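Local coordinates for protein ribonuclease H (Uncultured organism, PDB 3U3G) that probably cleaves the RNA strand of RNA/DNA hybrids, acting as a type 1 ribonuclease H with the fold of that family, at residues E42-N45 and N46-E49; E122-A125 and R126-E129. All blocks are in the same frame, centred on the assembly; numbering follows the deposited sequence.

Contact 1 (E42-N45 and N46-E49); sequences ETTN and NVAE
Thr44 is the N-cap of helix 45-60, the first helix after the antiparallel strands of the RNase H fold, and its hydroxyl turns back to meet Val47 in the first turn. With chi1 at 64°, OG1 sits between the backbone N and the carbonyl carbon of its own residue and faces the incoming amide. Val47 N donates to Thr44 OG1 at 3.4 Å, a weak capping bond, although the N-H points fairly straight at the oxygen. The same OG1 also lies 3.4 Å from Val47 CG2, which passes beside it. The regular helical pattern starts here as well: Ala48 N donates to Thr44 O at 3.0 Å, and Glu49 N donates to Asn45 O.

One residue before the cap, Thr43 packs onto the turn through both branches. Its OG1, set opposite the backbone N, presses against Val47 at 3.1 Å from CG1, a tight approach in which the two side chains cross at a slant. The CG2 branch reaches the next residue instead, 4.0 Å from Ala48 CB. Thr43 and Ala48 hold the N' and N4 positions of a hydrophobic staple, met here in reduced form by two methyl groups.

Asn46 and Val47 lean on Leu96 of helix 94-110, and Val47 also touches Lys99 there. Thr43 remains tied to the sheet by a backbone hydrogen bond with Gly17 at the start of strand 17-26, while the Glu49 carboxylate lies close to that of Asp9 on strand 3-12, two like charges side by side.

Contact 2 (E122-A125 and R126-E129); sequences EKNA and RADE
A water bridges Asn124 to Ala127 at the start of helix 125-139, the C-terminal helix of the RNase H fold: water 2 donates to Asn124 OD1 at 2.8 Å and accepts from Ala127 N at 2.9 Å. Asn124 holds the N-cap position but makes no direct capping bond, so an amide that a cap would normally take is satisfied by solvent. Water 1 joins two backbone groups, accepting from Arg126 N and donating to Lys123 O. Asp128 N donates to Asn124 O at 3.2 Å, closing the first turn.

At the other end of the Asn124 amide, ND2 gives hydrogen bonds to Thr8 O on strand 3-12 and to Asp77 OD1 just after strand 71-76. Two partners on the nitrogen and a water on the oxygen hold this buried group's rotation. Arg126 leads outward, where NH2 forms a salt bridge with Glu35 and a hydrogen bond to Thr32 OG1.

Asn124, Ala127 and Asp128 all touch Asp9 of strand 3-12. Within the turn, a chi1 of -151° swings the Asn124 amide toward the helix, and OD1 comes to rest 3.6 Å from Ala127 CB.

How the contacts relate
Contacts 1 and 2 are both helix N-termini set against the central sheet, their centres about 17 Å apart and their nearest atoms about 6 Å apart without touching. The closest pair is Glu49 OE1 and Asn124 ND2, at 6.0 Å. Asp9 on strand 3-12 lies between them, its OD1 close to Glu49 OE2 of contact 1 and its side chain touched by Asn124, Ala127 and Asp128 of contact 2. Glu49 OE2 and Asp128 OD1 are 8.2 Å apart. Together with Asp77, these carboxylates form a group consistent with the four-acid active site of the RNase H family, to which residues 46-49 and 126-129 would each bring one acid from near the start of its helix.

Contact 1 (E42-N45 and N46-E49)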
loop_
_atom_site.group_PDB
_atom_site.type_symbol
_atom_site.label_atom_id
_atom_site.label_comp_id
_atom_site.label_asym_id
_atom_site.label_seq_id
_atom_site.Cartn_x
_atom_site.Cartn_y
_atom_site.Cartn_z
ATOM N N GLU A 42 -9.522 -0.125 14.471
ATOM C CA GLU A 42 -8.696 -1.138 15.124
ATOM C C GLU A 42 -8.627 -2.399 14.290
ATOM O O GLU A 42 -9.656 -2.927 13.850
ATOM C CB GLU A 42 -9.236 -1.457 16.518
ATOM C CG GLU A 42 -9.298 -0.241 17.420
ATOM C CD GLU A 42 -9.236 -0.592 18.890
ATOM O OE1 GLU A 42 -8.915 -1.752 19.216
ATOM O OE2 GLU A 42 -9.413 0.324 19.715
ATOM N N THR A 43 -7.408 -2.788 13.939
ATOM C CA THR A 43 -7.197 -4.007 13.180
ATOM C C THR A 43 -5.845 -4.634 13.510
ATOM O O THR A 43 -5.147 -4.187 14.418
ATOM C CB THR A 43 -7.277 -3.755 11.665
ATOM O OG1 THR A 43 -7.437 -5.015 10.994
ATOM C CG2 THR A 43 -6.006 -3.065 11.179
ATOM N N THR A 44 -5.491 -5.693 12.797
ATOM C CA THR A 44 -4.149 -6.241 12.913
ATOM C C THR A 44 -3.185 -5.600 11.932
ATOM O O THR A 44 -3.595 -4.891 11.000
ATOM C CB THR A 44 -4.140 -7.748 12.681
ATOM O OG1 THR A 44 -4.553 -8.011 11.333
ATOM C CG2 THR A 44 -5.084 -8.436 13.645
ATOM N N ASN A 45 -1.901 -5.819 12.174
ATOM C CA ASN A 45 -0.854 -5.268 11.355
ATOM C C ASN A 45 -1.020 -5.690 9.901
ATOM O O ASN A 45 -0.859 -4.890 8.987
ATOM C CB ASN A 45 0.516 -5.711 11.877
ATOM C CG ASN A 45 1.559 -4.645 11.710
ATOM O OD1 ASN A 45 2.211 -4.579 10.662
ATOM N ND2 ASN A 45 1.502 -3.642 12.583
ATOM N N ASN A 46 -1.169 -6.991 9.682
ATOM C CA ASN A 46 -1.196 -7.508 8.322
ATOM C C ASN A 46 -2.417 -7.016 7.545
ATOM O O ASN A 46 -2.319 -6.731 6.356
ATOM C CB ASN A 46 -1.135 -9.033 8.313
ATOM C CG ASN A 46 0.271 -9.563 8.487
ATOM O OD1 ASN A 46 1.255 -8.862 8.228
ATOM N ND2 ASN A 46 0.376 -10.835 8.852
ATOM N N VAL A 47 -3.547 -6.905 8.235
ATOM C CA VAL A 47 -4.721 -6.298 7.628
ATOM C C VAL A 47 -4.470 -4.845 7.249
ATOM O O VAL A 47 -4.751 -4.454 6.112
ATOM C CB VAL A 47 -5.982 -6.456 8.477
ATOM C CG1 VAL A 47 -7.100 -5.531 7.971
ATOM C CG2 VAL A 47 -6.443 -7.913 8.450
ATOM N N ALA A 48 -3.828 -4.087 8.140
ATOM C CA ALA A 48 -3.434 -2.720 7.810
ATOM C C ALA A 48 -2.528 -2.608 6.586
ATOM O O ALA A 48 -2.736 -1.731 5.758
ATOM C CB ALA A 48 -2.830 -2.005 9.028
ATOM N N GLU A 49 -1.544 -3.500 6.447
ATOM C CA GLU A 49 -0.706 -3.494 5.253
ATOM C C GLU A 49 -1.544 -3.686 3.992
ATOM O O GLU A 49 -1.293 -3.062 2.952
ATOM C CB GLU A 49 0.362 -4.592 5.317
ATOM C CG GLU A 49 1.526 -4.327 6.285
ATOM C CD GLU A 49 2.787 -3.781 5.602
ATOM O OE1 GLU A 49 2.698 -3.159 4.516
ATOM O OE2 GLU A 49 3.881 -3.931 6.187
#

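Contact 2 (E122-A125 and R126-E129)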
loop_
_atom_site.group_PDB
_atom_site.type_symbol
_atom_site.label_atom_id
_atom_site.label_comp_id
_atom_site.label_asym_id
_atom_site.label_seq_id
_atom_site.Cartn_x
_atom_site.Cartn_y
_atom_site.Cartn_z
ATOM N N GLU A 122 14.489 0.704 5.642
ATOM C CA GLU A 122 15.034 2.062 5.622
ATOM C C GLU A 122 14.485 2.887 4.463
ATOM O O GLU A 122 14.426 4.113 4.532
ATOM C CB GLU A 122 16.566 2.020 5.531
ATOM C CG GLU A 122 17.258 1.439 6.763
ATOM C CD GLU A 122 16.906 -0.022 7.012
ATOM O OE1 GLU A 122 16.785 -0.793 6.032
ATOM O OE2 GLU A 122 16.792 -0.409 8.197
ATOM N N LYS A 123 14.242 2.228 3.336
ATOM C CA LYS A 123 13.756 2.913 2.150
ATOM C C LYS A 123 12.258 3.229 2.231
ATOM O O LYS A 123 11.730 3.942 1.390
ATOM C CB LYS A 123 14.050 2.085 0.899
ATOM C CG LYS A 123 15.527 2.020 0.534
ATOM C CD LYS A 123 16.031 3.361 0.030
ATOM C CE LYS A 123 15.823 3.498 -1.470
ATOM N NZ LYS A 123 16.826 4.410 -2.094
ATOM N N ASN A 124 11.566 2.656 3.212
ATOM C CA ASN A 124 10.134 2.904 3.351
ATOM C C ASN A 124 9.765 3.795 4.543
ATOM O O ASN A 124 8.622 3.771 5.022
ATOM C CB ASN A 124 9.368 1.581 3.411
ATOM C CG ASN A 124 7.956 1.699 2.863
ATOM O OD1 ASN A 124 7.670 2.585 2.058
ATOM N ND2 ASN A 124 7.125 0.704 3.159
ATOM N N ALA A 125 10.713 4.616 4.995
ATOM C CA ALA A 125 10.515 5.387 6.212
ATOM C C ALA A 125 9.396 6.425 6.102
ATOM O O ALA A 125 8.674 6.652 7.060
ATOM C CB ALA A 125 11.816 6.043 6.661
ATOM N N ARG A 126 9.198 6.999 4.918
ATOM C CA ARG A 126 8.152 8.007 4.756
ATOM C C ARG A 126 6.750 7.421 4.991
ATOM O O ARG A 126 5.952 7.963 5.760
ATOM C CB ARG A 126 8.212 8.641 3.366
ATOM C CG ARG A 126 9.306 9.675 3.186
ATOM C CD ARG A 126 9.345 10.153 1.744
ATOM N NE ARG A 126 8.176 10.958 1.387
ATOM C CZ ARG A 126 7.991 11.492 0.182
ATOM N NH1 ARG A 126 8.783 11.131 -0.819
ATOM N NH2 ARG A 126 6.956 12.294 -0.053
ATOM N N ALA A 127 6.463 6.307 4.325
ATOM C CA ALA A 127 5.171 5.646 4.505
ATOM C C ALA A 127 4.965 5.235 5.960
ATOM O O ALA A 127 3.855 5.311 6.478
ATOM C CB ALA A 127 5.041 4.458 3.573
ATOM N N ASP A 128 6.012 4.718 6.598
ATOM C CA ASP A 128 5.925 4.418 8.024
ATOM C C ASP A 128 5.564 5.638 8.871
ATOM O O ASP A 128 4.761 5.539 9.805
ATOM C CB ASP A 128 7.223 3.770 8.522
ATOM C CG ASP A 128 7.230 3.540 10.026
ATOM O OD1 ASP A 128 6.665 2.529 10.473
ATOM O OD2 ASP A 128 7.713 4.428 10.761
ATOM N N GLU A 129 6.182 6.778 8.570
ATOM C CA GLU A 129 5.862 8.015 9.271
ATOM C C GLU A 129 4.393 8.373 9.100
ATOM O O GLU A 129 3.726 8.798 10.051
ATOM C CB GLU A 129 6.747 9.176 8.789
ATOM C CG GLU A 129 8.243 8.896 8.814
ATOM C CD GLU A 129 9.061 9.942 8.048
ATOM O OE1 GLU A 129 8.492 10.975 7.631
ATOM O OE2 GLU A 129 10.276 9.718 7.851
HETATM O O HOH W 1 11.017 6.728 2.615
HETATM O O HOH W 2 8.006 5.409 2.050
#